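Local coordinates for transcriptional regulator KdgR (Pseudomonas aeruginosa, PDB 5Y6I), which probably binds DNA and regulates transcription as an IclR-family factor that joins a helix-turn-helix domain to a GAF-like C-terminal domain, at residues 99-104 with 124-129; 107-112 with 128-133; 145-150 with 166-171; 210-215 with 243-248. All coordinates share one frame; numbering follows the deposited sequence.

Contact 1. Residues 99-104 with 124-129; sequences APLAEL and VVQVEQ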
loop_
_atom_site.group_PDB
_atom_site.type_symbol
_atom_site.label_atom_id
_atom_site.label_comp_id
_atom_site.label_asym_id
_atom_site.label_seq_id
_atom_site.Cartn_x
_atom_site.Cartn_y
_atom_site.Cartn_z
ATOM N N ALA A 99 -3.279 -3.052 -19.218
ATOM C CA ALA A 99 -4.417 -3.069 -20.142
ATOM C C ALA A 99 -4.935 -1.672 -20.436
ATOM O O ALA A 99 -5.066 -1.326 -21.623
ATOM C CB ALA A 99 -5.530 -3.985 -19.617
ATOM N N PRO A 100 -5.255 -0.826 -19.450
ATOM C CA PRO A 100 -5.810 0.495 -19.787
ATOM C C PRO A 100 -4.851 1.389 -20.580
ATOM O O PRO A 100 -5.320 2.259 -21.333
ATOM C CB PRO A 100 -6.147 1.094 -18.419
ATOM C CG PRO A 100 -6.325 -0.106 -17.513
ATOM C CD PRO A 100 -5.303 -1.087 -17.996
ATOM N N LEU A 101 -3.535 1.204 -20.433
ATOM C CA LEU A 101 -2.586 1.935 -21.262
ATOM C C LEU A 101 -2.821 1.628 -22.735
ATOM O O LEU A 101 -2.899 2.533 -23.579
ATOM C CB LEU A 101 -1.151 1.571 -20.863
ATOM C CG LEU A 101 -0.036 2.357 -21.579
ATOM C CD1 LEU A 101 0.088 3.788 -21.062
ATOM C CD2 LEU A 101 1.313 1.673 -21.484
ATOM N N ALA A 102 -2.960 0.344 -23.054
ATOM C CA ALA A 102 -3.154 -0.062 -24.436
ATOM C C ALA A 102 -4.513 0.391 -24.955
ATOM O O ALA A 102 -4.655 0.745 -26.134
ATOM C CB ALA A 102 -2.996 -1.573 -24.536
ATOM N N GLU A 103 -5.521 0.401 -24.084
ATOM C CA GLU A 103 -6.824 0.910 -24.485
ATOM C C GLU A 103 -6.761 2.408 -24.743
ATOM O O GLU A 103 -7.302 2.888 -25.743
ATOM C CB GLU A 103 -7.868 0.559 -23.422
ATOM C CG GLU A 103 -7.825 -0.941 -23.075
ATOM C CD GLU A 103 -8.826 -1.390 -22.008
ATOM O OE1 GLU A 103 -9.588 -2.344 -22.281
ATOM O OE2 GLU A 103 -8.837 -0.817 -20.893
ATOM N N LEU A 104 -6.071 3.160 -23.881
ATOM C CA LEU A 104 -5.980 4.595 -24.108
ATOM C C LEU A 104 -5.237 4.878 -25.400
ATOM O O LEU A 104 -5.590 5.801 -26.143
ATOM C CB LEU A 104 -5.280 5.283 -22.942
ATOM C CG LEU A 104 -5.254 6.810 -23.080
ATOM C CD1 LEU A 104 -6.646 7.372 -22.859
ATOM C CD2 LEU A 104 -4.273 7.421 -22.095
ATOM N N VAL A 124 10.878 5.734 -17.918
ATOM C CA VAL A 124 9.833 5.124 -18.733
ATOM C C VAL A 124 10.017 3.611 -18.710
ATOM O O VAL A 124 11.068 3.099 -19.107
ATOM C CB VAL A 124 9.863 5.672 -20.165
ATOM C CG1 VAL A 124 8.853 4.932 -21.062
ATOM C CG2 VAL A 124 9.623 7.193 -20.156
ATOM N N VAL A 125 8.999 2.894 -18.233
ATOM C CA VAL A 125 9.096 1.454 -18.031
ATOM C C VAL A 125 8.150 0.669 -18.922
ATOM O O VAL A 125 8.158 -0.568 -18.872
ATOM C CB VAL A 125 8.858 1.073 -16.555
ATOM C CG1 VAL A 125 10.004 1.601 -15.687
ATOM C CG2 VAL A 125 7.503 1.573 -16.087
ATOM N N GLN A 126 7.341 1.338 -19.741
ATOM C CA GLN A 126 6.322 0.638 -20.511
ATOM C C GLN A 126 5.684 1.613 -21.501
ATOM O O GLN A 126 5.370 2.749 -21.129
ATOM C CB GLN A 126 5.301 0.026 -19.541
ATOM C CG GLN A 126 3.880 -0.028 -19.971
ATOM C CD GLN A 126 3.034 -0.895 -19.028
ATOM O OE1 GLN A 126 3.432 -1.186 -17.903
ATOM N NE2 GLN A 126 1.869 -1.309 -19.496
ATOM N N VAL A 127 5.499 1.174 -22.757
ATOM C CA VAL A 127 5.164 2.075 -23.863
ATOM C C VAL A 127 4.191 1.413 -24.827
ATOM O O VAL A 127 4.455 0.316 -25.330
ATOM C CB VAL A 127 6.420 2.502 -24.649
ATOM C CG1 VAL A 127 6.034 3.110 -26.003
ATOM C CG2 VAL A 127 7.228 3.445 -23.853
ATOM N N GLU A 128 3.108 2.108 -25.148
ATOM C CA GLU A 128 2.193 1.678 -26.201
ATOM C C GLU A 128 2.289 2.676 -27.347
ATOM O O GLU A 128 1.859 3.827 -27.209
ATOM C CB GLU A 128 0.757 1.571 -25.687
ATOM C CG GLU A 128 0.450 0.338 -24.841
ATOM C CD GLU A 128 0.655 -0.977 -25.568
ATOM O OE1 GLU A 128 0.671 -1.013 -26.819
ATOM O OE2 GLU A 128 0.784 -1.996 -24.879
ATOM N N GLN A 129 2.841 2.243 -28.472
ATOM C CA GLN A 129 3.090 3.169 -29.566
ATOM C C GLN A 129 1.847 3.356 -30.425
ATOM O O GLN A 129 0.939 2.526 -30.444
ATOM C CB GLN A 129 4.255 2.695 -30.432
ATOM C CG GLN A 129 5.507 2.330 -29.648
ATOM C CD GLN A 129 6.691 2.100 -30.565
ATOM O OE1 GLN A 129 6.519 1.899 -31.771
ATOM N NE2 GLN A 129 7.897 2.128 -30.007
#

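Contact 2. Residues 107-112 with 128-133; sequences VLNETC and EQAVRA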
loop_
_atom_site.group_PDB
_atom_site.type_symbol
_atom_site.label_atom_id
_atom_site.label_comp_id
_atom_site.label_asym_id
_atom_site.label_seq_id
_atom_site.Cartn_x
_atom_site.Cartn_y
_atom_site.Cartn_z
ATOM N N VAL A 107 -7.724 4.433 -28.405
ATOM C CA VAL A 107 -8.759 5.438 -28.635
ATOM C C VAL A 107 -8.171 6.747 -29.153
ATOM O O VAL A 107 -8.803 7.430 -29.960
ATOM C CB VAL A 107 -9.592 5.686 -27.367
ATOM C CG1 VAL A 107 -10.570 4.547 -27.147
ATOM C CG2 VAL A 107 -8.695 5.850 -26.188
ATOM N N LEU A 108 -6.978 7.118 -28.704
ATOM C CA LEU A 108 -6.322 8.316 -29.201
ATOM C C LEU A 108 -5.501 8.067 -30.450
ATOM O O LEU A 108 -5.235 9.018 -31.196
ATOM C CB LEU A 108 -5.410 8.898 -28.125
ATOM C CG LEU A 108 -6.119 9.159 -26.798
ATOM C CD1 LEU A 108 -5.141 9.630 -25.749
ATOM C CD2 LEU A 108 -7.199 10.209 -27.022
ATOM N N ASN A 109 -5.117 6.816 -30.698
ATOM C CA ASN A 109 -4.035 6.486 -31.618
ATOM C C ASN A 109 -2.868 7.450 -31.429
ATOM O O ASN A 109 -2.362 8.053 -32.373
ATOM C CB ASN A 109 -4.505 6.475 -33.067
ATOM C CG ASN A 109 -3.557 5.701 -33.979
ATOM O OD1 ASN A 109 -2.744 4.898 -33.509
ATOM N ND2 ASN A 109 -3.660 5.936 -35.284
ATOM N N GLU A 110 -2.469 7.624 -30.172
ATOM C CA GLU A 110 -1.281 8.384 -29.831
ATOM C C GLU A 110 -0.442 7.549 -28.880
ATOM O O GLU A 110 -0.967 6.700 -28.154
ATOM C CB GLU A 110 -1.634 9.755 -29.205
ATOM C CG GLU A 110 -2.715 10.526 -29.960
ATOM C CD GLU A 110 -2.125 11.636 -30.834
ATOM O OE1 GLU A 110 -0.903 11.564 -31.101
ATOM O OE2 GLU A 110 -2.871 12.551 -31.281
ATOM N N THR A 111 0.870 7.770 -28.901
ATOM C CA THR A 111 1.755 6.979 -28.053
ATOM C C THR A 111 1.549 7.359 -26.589
ATOM O O THR A 111 1.701 8.527 -26.217
ATOM C CB THR A 111 3.209 7.172 -28.484
ATOM O OG1 THR A 111 3.330 6.793 -29.856
ATOM C CG2 THR A 111 4.142 6.286 -27.667
ATOM N N CYS A 112 1.179 6.375 -25.766
ATOM C CA CYS A 112 1.044 6.541 -24.320
ATOM C C CYS A 112 2.123 5.726 -23.625
ATOM O O CYS A 112 2.509 4.657 -24.112
ATOM C CB CYS A 112 -0.328 6.089 -23.810
ATOM S SG CYS A 112 -1.720 6.732 -24.771
ATOM N N GLU A 128 3.108 2.108 -25.148
ATOM C CA GLU A 128 2.193 1.678 -26.201
ATOM C C GLU A 128 2.289 2.676 -27.347
ATOM O O GLU A 128 1.859 3.827 -27.209
ATOM C CB GLU A 128 0.757 1.571 -25.687
ATOM C CG GLU A 128 0.450 0.338 -24.841
ATOM C CD GLU A 128 0.655 -0.977 -25.568
ATOM O OE1 GLU A 128 0.671 -1.013 -26.819
ATOM O OE2 GLU A 128 0.784 -1.996 -24.879
ATOM N N GLN A 129 2.841 2.243 -28.472
ATOM C CA GLN A 129 3.090 3.169 -29.566
ATOM C C GLN A 129 1.847 3.356 -30.425
ATOM O O GLN A 129 0.939 2.526 -30.444
ATOM C CB GLN A 129 4.255 2.695 -30.432
ATOM C CG GLN A 129 5.507 2.330 -29.648
ATOM C CD GLN A 129 6.691 2.100 -30.565
ATOM O OE1 GLN A 129 6.519 1.899 -31.771
ATOM N NE2 GLN A 129 7.897 2.128 -30.007
ATOM N N ALA A 130 1.801 4.491 -31.106
ATOM C CA ALA A 130 0.798 4.702 -32.136
ATOM C C ALA A 130 1.274 4.069 -33.428
ATOM O O ALA A 130 2.447 4.181 -33.799
ATOM C CB ALA A 130 0.541 6.194 -32.358
ATOM N N VAL A 131 0.367 3.391 -34.117
ATOM C CA VAL A 131 0.686 2.833 -35.419
ATOM C C VAL A 131 0.240 3.863 -36.446
ATOM O O VAL A 131 -0.938 3.973 -36.771
ATOM C CB VAL A 131 0.038 1.468 -35.640
ATOM C CG1 VAL A 131 0.876 0.393 -34.967
ATOM C CG2 VAL A 131 -1.375 1.462 -35.078
ATOM N N ARG A 132 1.184 4.667 -36.903
ATOM C CA ARG A 132 0.977 5.518 -38.056
ATOM C C ARG A 132 2.202 5.369 -38.940
ATOM O O ARG A 132 3.228 4.836 -38.505
ATOM C CB ARG A 132 0.752 6.982 -37.650
ATOM C CG ARG A 132 -0.152 7.163 -36.428
ATOM C CD ARG A 132 -0.215 8.627 -35.990
ATOM N NE ARG A 132 -1.520 9.241 -36.245
ATOM C CZ ARG A 132 -2.384 9.587 -35.295
ATOM N NH1 ARG A 132 -2.077 9.390 -34.036
ATOM N NH2 ARG A 132 -3.549 10.139 -35.599
ATOM N N ALA A 133 2.070 5.818 -40.195
ATOM C CA ALA A 133 3.162 5.737 -41.162
ATOM C C ALA A 133 4.504 6.016 -40.501
ATOM O O ALA A 133 5.459 5.246 -40.635
ATOM C CB ALA A 133 2.908 6.718 -42.308
#

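Contact 3. Residues 145-150 with 166-171; sequences PLLGSS and ELREEE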
loop_
_atom_site.group_PDB
_atom_site.type_symbol
_atom_site.label_atom_id
_atom_site.label_comp_id
_atom_site.label_asym_id
_atom_site.label_seq_id
_atom_site.Cartn_x
_atom_site.Cartn_y
_atom_site.Cartn_z
ATOM N N PRO A 145 13.583 14.459 -18.185
ATOM C CA PRO A 145 14.065 15.490 -17.257
ATOM C C PRO A 145 13.015 15.831 -16.217
ATOM O O PRO A 145 11.814 15.664 -16.442
ATOM C CB PRO A 145 14.355 16.689 -18.168
ATOM C CG PRO A 145 13.431 16.529 -19.317
ATOM C CD PRO A 145 13.241 15.028 -19.503
ATOM N N LEU A 146 13.481 16.316 -15.057
ATOM C CA LEU A 146 12.528 16.643 -14.001
ATOM C C LEU A 146 11.701 17.868 -14.367
ATOM O O LEU A 146 10.480 17.867 -14.191
ATOM C CB LEU A 146 13.238 16.870 -12.660
ATOM C CG LEU A 146 12.290 17.042 -11.471
ATOM C CD1 LEU A 146 11.879 15.722 -10.849
ATOM C CD2 LEU A 146 12.878 17.923 -10.434
ATOM N N LEU A 147 12.338 18.916 -14.880
ATOM C CA LEU A 147 11.624 20.139 -15.206
ATOM C C LEU A 147 11.383 20.357 -16.690
ATOM O O LEU A 147 10.696 21.320 -17.039
ATOM C CB LEU A 147 12.350 21.361 -14.652
ATOM C CG LEU A 147 12.476 21.403 -13.140
ATOM C CD1 LEU A 147 13.891 21.043 -12.736
ATOM C CD2 LEU A 147 12.086 22.778 -12.668
ATOM N N GLY A 148 11.916 19.501 -17.562
ATOM C CA GLY A 148 11.804 19.712 -18.991
ATOM C C GLY A 148 10.754 18.860 -19.669
ATOM O O GLY A 148 10.465 19.080 -20.849
ATOM N N SER A 149 10.169 17.896 -18.947
ATOM C CA SER A 149 9.149 17.015 -19.500
ATOM C C SER A 149 7.854 17.114 -18.700
ATOM O O SER A 149 7.836 17.594 -17.568
ATOM C CB SER A 149 9.626 15.553 -19.539
ATOM O OG SER A 149 9.996 15.093 -18.256
ATOM N N SER A 150 6.758 16.646 -19.303
ATOM C CA SER A 150 5.468 16.668 -18.617
ATOM C C SER A 150 5.400 15.579 -17.562
ATOM O O SER A 150 4.755 15.747 -16.523
ATOM C CB SER A 150 4.338 16.491 -19.627
ATOM O OG SER A 150 4.556 15.330 -20.417
ATOM N N GLU A 166 17.417 16.910 -4.890
ATOM C CA GLU A 166 18.821 16.697 -5.230
ATOM C C GLU A 166 19.009 16.602 -6.736
ATOM O O GLU A 166 19.813 17.338 -7.315
ATOM C CB GLU A 166 19.376 15.448 -4.551
ATOM C CG GLU A 166 20.755 15.069 -5.107
ATOM C CD GLU A 166 21.310 13.789 -4.514
ATOM O OE1 GLU A 166 22.322 13.875 -3.775
ATOM O OE2 GLU A 166 20.729 12.705 -4.789
ATOM N N LEU A 167 18.270 15.704 -7.394
ATOM C CA LEU A 167 18.408 15.608 -8.841
ATOM C C LEU A 167 17.973 16.902 -9.511
ATOM O O LEU A 167 18.590 17.321 -10.501
ATOM C CB LEU A 167 17.640 14.397 -9.401
ATOM C CG LEU A 167 16.130 14.142 -9.296
ATOM C CD1 LEU A 167 15.417 14.566 -10.567
ATOM C CD2 LEU A 167 15.861 12.671 -9.026
ATOM N N ARG A 168 16.960 17.581 -8.957
ATOM C CA ARG A 168 16.618 18.899 -9.480
ATOM C C ARG A 168 17.790 19.865 -9.359
ATOM O O ARG A 168 18.005 20.699 -10.249
ATOM C CB ARG A 168 15.401 19.476 -8.762
ATOM C CG ARG A 168 15.106 20.916 -9.197
ATOM C CD ARG A 168 14.007 21.542 -8.379
ATOM N NE ARG A 168 14.592 22.042 -7.155
ATOM C CZ ARG A 168 14.010 21.986 -5.959
ATOM N NH1 ARG A 168 12.810 21.428 -5.798
ATOM N NH2 ARG A 168 14.652 22.472 -4.918
ATOM N N GLU A 169 18.560 19.769 -8.273
ATOM C CA GLU A 169 19.730 20.627 -8.133
ATOM C C GLU A 169 20.866 20.192 -9.051
ATOM O O GLU A 169 21.644 21.036 -9.511
ATOM C CB GLU A 169 20.179 20.645 -6.675
ATOM C CG GLU A 169 19.245 21.438 -5.779
ATOM C CD GLU A 169 19.353 21.048 -4.324
ATOM O OE1 GLU A 169 18.515 21.519 -3.527
ATOM O OE2 GLU A 169 20.269 20.270 -3.980
ATOM N N GLU A 170 20.995 18.893 -9.327
ATOM C CA GLU A 170 21.963 18.477 -10.336
ATOM C C GLU A 170 21.574 18.995 -11.712
ATOM O O GLU A 170 22.446 19.246 -12.550
ATOM C CB GLU A 170 22.085 16.957 -10.364
ATOM C CG GLU A 170 22.594 16.336 -9.081
ATOM C CD GLU A 170 22.658 14.822 -9.167
ATOM O OE1 GLU A 170 22.457 14.278 -10.280
ATOM O OE2 GLU A 170 22.915 14.177 -8.129
ATOM N N GLU A 171 20.272 19.185 -11.944
ATOM C CA GLU A 171 19.762 19.600 -13.245
ATOM C C GLU A 171 20.045 21.069 -13.533
ATOM O O GLU A 171 20.243 21.442 -14.692
ATOM C CB GLU A 171 18.259 19.331 -13.310
ATOM C CG GLU A 171 17.776 18.748 -14.624
ATOM C CD GLU A 171 16.452 18.006 -14.486
ATOM O OE1 GLU A 171 16.461 16.816 -14.091
ATOM O OE2 GLU A 171 15.398 18.613 -14.773
#

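Contact 4. Residues 210-215 with 243-248; sequences EALSAP and PAAERL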
loop_
_atom_site.group_PDB
_atom_site.type_symbol
_atom_site.label_atom_id
_atom_site.label_comp_id
_atom_site.label_asym_id
_atom_site.label_seq_id
_atom_site.Cartn_x
_atom_site.Cartn_y
_atom_site.Cartn_z
ATOM N N GLU A 210 4.249 17.393 -28.373
ATOM C CA GLU A 210 3.393 17.789 -27.270
ATOM C C GLU A 210 3.049 16.565 -26.431
ATOM O O GLU A 210 2.700 15.508 -26.972
ATOM C CB GLU A 210 2.130 18.477 -27.791
ATOM C CG GLU A 210 2.307 19.962 -28.107
ATOM C CD GLU A 210 3.329 20.232 -29.192
ATOM O OE1 GLU A 210 3.635 19.296 -29.958
ATOM O OE2 GLU A 210 3.824 21.383 -29.291
ATOM N N ALA A 211 3.164 16.704 -25.114
ATOM C CA ALA A 211 2.863 15.624 -24.192
ATOM C C ALA A 211 1.745 16.038 -23.247
ATOM O O ALA A 211 1.362 17.206 -23.154
ATOM C CB ALA A 211 4.105 15.202 -23.396
ATOM N N LEU A 212 1.212 15.041 -22.555
ATOM C CA LEU A 212 0.160 15.232 -21.573
ATOM C C LEU A 212 0.374 14.161 -20.522
ATOM O O LEU A 212 0.694 13.021 -20.865
ATOM C CB LEU A 212 -1.221 15.113 -22.207
ATOM C CG LEU A 212 -2.423 15.646 -21.439
ATOM C CD1 LEU A 212 -2.459 17.161 -21.551
ATOM C CD2 LEU A 212 -3.714 15.027 -21.962
ATOM N N SER A 213 0.220 14.535 -19.251
ATOM C CA SER A 213 0.631 13.684 -18.144
ATOM C C SER A 213 -0.326 13.808 -16.974
ATOM O O SER A 213 -0.719 14.918 -16.598
ATOM C CB SER A 213 2.025 14.054 -17.659
ATOM O OG SER A 213 2.945 14.008 -18.720
ATOM N N ALA A 214 -0.635 12.664 -16.360
ATOM C CA ALA A 214 -1.447 12.568 -15.163
ATOM C C ALA A 214 -0.850 11.519 -14.241
ATOM O O ALA A 214 -0.189 10.579 -14.703
ATOM C CB ALA A 214 -2.899 12.191 -15.482
ATOM N N PRO A 215 -1.057 11.658 -12.937
ATOM C CA PRO A 215 -0.486 10.711 -11.981
ATOM C C PRO A 215 -1.427 9.566 -11.628
ATOM O O PRO A 215 -2.657 9.693 -11.673
ATOM C CB PRO A 215 -0.238 11.583 -10.743
ATOM C CG PRO A 215 -1.356 12.607 -10.811
ATOM C CD PRO A 215 -1.544 12.889 -12.291
ATOM N N PRO A 243 -10.613 16.532 -25.338
ATOM C CA PRO A 243 -10.983 15.114 -25.208
ATOM C C PRO A 243 -9.863 14.099 -24.968
ATOM O O PRO A 243 -10.151 13.006 -24.470
ATOM C CB PRO A 243 -11.718 14.855 -26.521
ATOM C CG PRO A 243 -12.439 16.152 -26.762
ATOM C CD PRO A 243 -11.563 17.253 -26.202
ATOM N N ALA A 244 -8.598 14.415 -25.262
ATOM C CA ALA A 244 -7.523 13.523 -24.828
ATOM C C ALA A 244 -7.339 13.582 -23.310
ATOM O O ALA A 244 -7.086 12.554 -22.668
ATOM C CB ALA A 244 -6.219 13.866 -25.552
ATOM N N ALA A 245 -7.512 14.771 -22.722
ATOM C CA ALA A 245 -7.290 14.968 -21.290
ATOM C C ALA A 245 -8.231 14.111 -20.439
ATOM O O ALA A 245 -7.793 13.445 -19.493
ATOM C CB ALA A 245 -7.448 16.452 -20.956
ATOM N N GLU A 246 -9.529 14.118 -20.758
ATOM C CA GLU A 246 -10.513 13.272 -20.081
ATOM C C GLU A 246 -10.203 11.791 -20.265
ATOM O O GLU A 246 -10.192 11.034 -19.288
ATOM C CB GLU A 246 -11.923 13.587 -20.606
ATOM C CG GLU A 246 -12.261 15.100 -20.824
ATOM C CD GLU A 246 -11.509 15.747 -22.000
ATOM O OE1 GLU A 246 -11.959 16.771 -22.574
ATOM O OE2 GLU A 246 -10.432 15.229 -22.341
ATOM N N ARG A 247 -9.968 11.352 -21.503
ATOM C CA ARG A 247 -9.536 9.974 -21.711
ATOM C C ARG A 247 -8.340 9.659 -20.831
ATOM O O ARG A 247 -8.304 8.613 -20.166
ATOM C CB ARG A 247 -9.194 9.733 -23.184
ATOM C CG ARG A 247 -10.352 9.925 -24.133
ATOM C CD ARG A 247 -11.546 9.110 -23.694
ATOM N NE ARG A 247 -12.582 9.037 -24.724
ATOM C CZ ARG A 247 -13.618 8.212 -24.652
ATOM N NH1 ARG A 247 -13.727 7.404 -23.606
ATOM N NH2 ARG A 247 -14.531 8.182 -25.616
ATOM N N LEU A 248 -7.372 10.583 -20.773
ATOM C CA LEU A 248 -6.195 10.390 -19.930
ATOM C C LEU A 248 -6.587 10.230 -18.474
ATOM O O LEU A 248 -6.133 9.299 -17.794
ATOM C CB LEU A 248 -5.234 11.569 -20.079
ATOM C CG LEU A 248 -4.001 11.498 -19.166
ATOM C CD1 LEU A 248 -3.237 10.176 -19.267
ATOM C CD2 LEU A 248 -3.088 12.666 -19.452
#

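Contact 1. Residues 99-104 with 124-129
Leu-101 lies against the chain of Gln-126, its CD2 methyl set beside the CG methylene while the two side chains slide past each other in opposite directions. CD2 sits 3.4 Å from Gln-126 CG, and the amide nitrogen NE2 also comes near this methyl, at 3.6 Å from CD2. With CG anti to the backbone N (chi1 -175°), the branch point of Leu-101 is directed to the strand. The same methyl touches the next residue on this side of the strand, with Leu-101 CD2 3.7 Å from Glu-128 CG, so one leucine branch bridges Gln-126 and Glu-128. Ala-102 meets Glu-128 as well: its CA is 3.6 Å from Glu-128 CG. A bend at chi2 (-61°) swings Glu-128 CD back over the alanine, 3.8 Å from Ala-102 CB. The contact is thus made mostly by aliphatic carbon, and no hydrogen bond crosses it; the carboxylate turns to Arg-105 of the same helix 93-108, with which Glu-128 OE1 forms a salt bridge. A classic beta bulge sets Val-125 and Gln-126 together opposite Leu-114 in this edge strand of the chain's sheet. The axes of helix 99-104 and strand 124-128 cross at -32°, while Leu-101 continues inward to Cys-112 and Leu-227: the helix-on-antiparallel-sheet packing of a GAF-like domain.

Contact 2. Residues 107-112 with 128-133
Glu-128 opens the pairing with Cys-112 by exchanging two backbone hydrogen bonds, Glu-128 N to Cys-112 O at 2.8 Å and Cys-112 N to Glu-128 O at 3.0 Å. This is an antiparallel hydrogen-bonded pair, and Glu-128 O also receives a CA-H...O contact from Thr-111 CA, at 3.3 Å. Gln-129 comes next, its CA passing beside Thr-111 OG1 while its carbonyl oxygen turns to Arg-105. The pairing then changes character, because at Ala-130 a side chain takes the place of the neighbouring backbone: Ala-130 N donates to Thr-111 OG1 over 3.0 Å. The hydroxyl lies beside the backbone N of Thr-111 (chi1 -58°), which turns it toward this N-H, and it is also hydrogen-bonded to Val-136 O, so it ties two parts of the loop to Thr-111. Ala-130 CB points back at the turn and packs 3.4 Å from Asn-109 O. The Val-131 side chain sets off away from the turn, yet CG2 comes near Asn-109 OD1. Finally, in the model, whose Arg-132 NH1 lies too close to a neighbour and is doubtful, Asn-109 ND2 sits over the centre of one guanidinium face, the planes 18° apart. The whole is the turn from helix 93-108 into strand 111-118, joined to the chain leaving strand 121-128 at the open end of their hairpin, on the edge of the sheet of a GAF-like domain.

Contact 3. Residues 145-150 with 166-171
Glu-171 OE2 is held by two successive backbone N-H groups of the loop, those of Leu-146 and Leu-147. The bond from Leu-147 N is 3.1 Å long and comes in nearly along the C-O axis of OE2, whereas that from Leu-146 N to OE2 is weak, with an angle of only 121° at the hydrogen. Leu-146 N is aimed rather at the other oxygen, Glu-171 OE1, which it meets at 3.2 Å on the syn side, 15° out of the carboxylate plane. Both oxygens thus serve the loop, and the chain of Glu-171, extended beyond CG, carries them across to it. Beside these bonds the leucines pack on the helix. Leu-146 CD2 rests on Arg-168 CB at 3.4 Å, and its CD1 lies 3.7 Å from Leu-167 CD1, the two leucine side chains crossing at about a right angle. Leu-147 CD1 covers the next methylene of the arginine, 3.7 Å from Arg-168 CG, while the guanidinium goes on to a salt bridge with Glu-161. Trp-117 of the sheet backs both Leu-146 and Leu-167. Within the loop, Ser-149 OG donates to Pro-145 O over 2.6 Å and caps Gly-152 N, so the turn bonded to the carboxylate leads straight into the N-cap of helix 150-158, part of the helical layer of this GAF-like domain.

Contact 4. Residues 210-215 with 243-248
Leu-212 and Leu-248 point at each other and cross at a slant, the central pair in the packing of a helix on an antiparallel sheet within the GAF-like fold. Strand 210-215 and helix 244-248 run at -31° with their axes 9.1 Å apart, a gap bridged mainly by apolar side chains. In both leucines CG is anti to the backbone N, with chi1 -164° for Leu-212 and 177° for Leu-248, and each extends its CD2 branch into the interface. The two methyls meet at 3.5 Å, Leu-212 CD2 to Leu-248 CD2, and Leu-248 CD2 is also 3.6 Å from Leu-212 CG. The same Leu-212 CD2 also meets the helix backbone, 3.6 Å from Ala-245 CA, and Ala-245 CB lies 4.1 Å from this CD2. The interface is buried and no hydrogen bond spans it. Ser-213 turns the opposite way, toward Val-154 of helix 150-158, and its hydroxyl is hydrogen-bonded to that of Ser-150, so the strand has helices on both of its faces. Leu-104 and Leu-227 extend the apolar surroundings of Leu-248. Two residues beyond Leu-212, on the same side of the strand, Ala-214 completes the fit, its CB 3.9 Å from Leu-248 CG and 4.0 Å from Leu-248 CD2.

All four contacts belong to the IclR C-terminal region, and they follow the chain in the order 1 and 2, then 3, then 4. Contacts 1 and 2, with centres about 10 Å apart, share Glu-128 and Gln-129 and both use helix 93-108. Contact 4, about 13 Å from the centre of each, reaches the same five-stranded sheet, and Leu-104 and Leu-108 touch its helix 244-258, so the two helices pack side by side. Contact 3 lies about 21 Å from contact 4 by centres, on the other face of the sheet, and touches it through the start of helix 150-158. The sheet thus separates two helical layers in this probable regulatory domain.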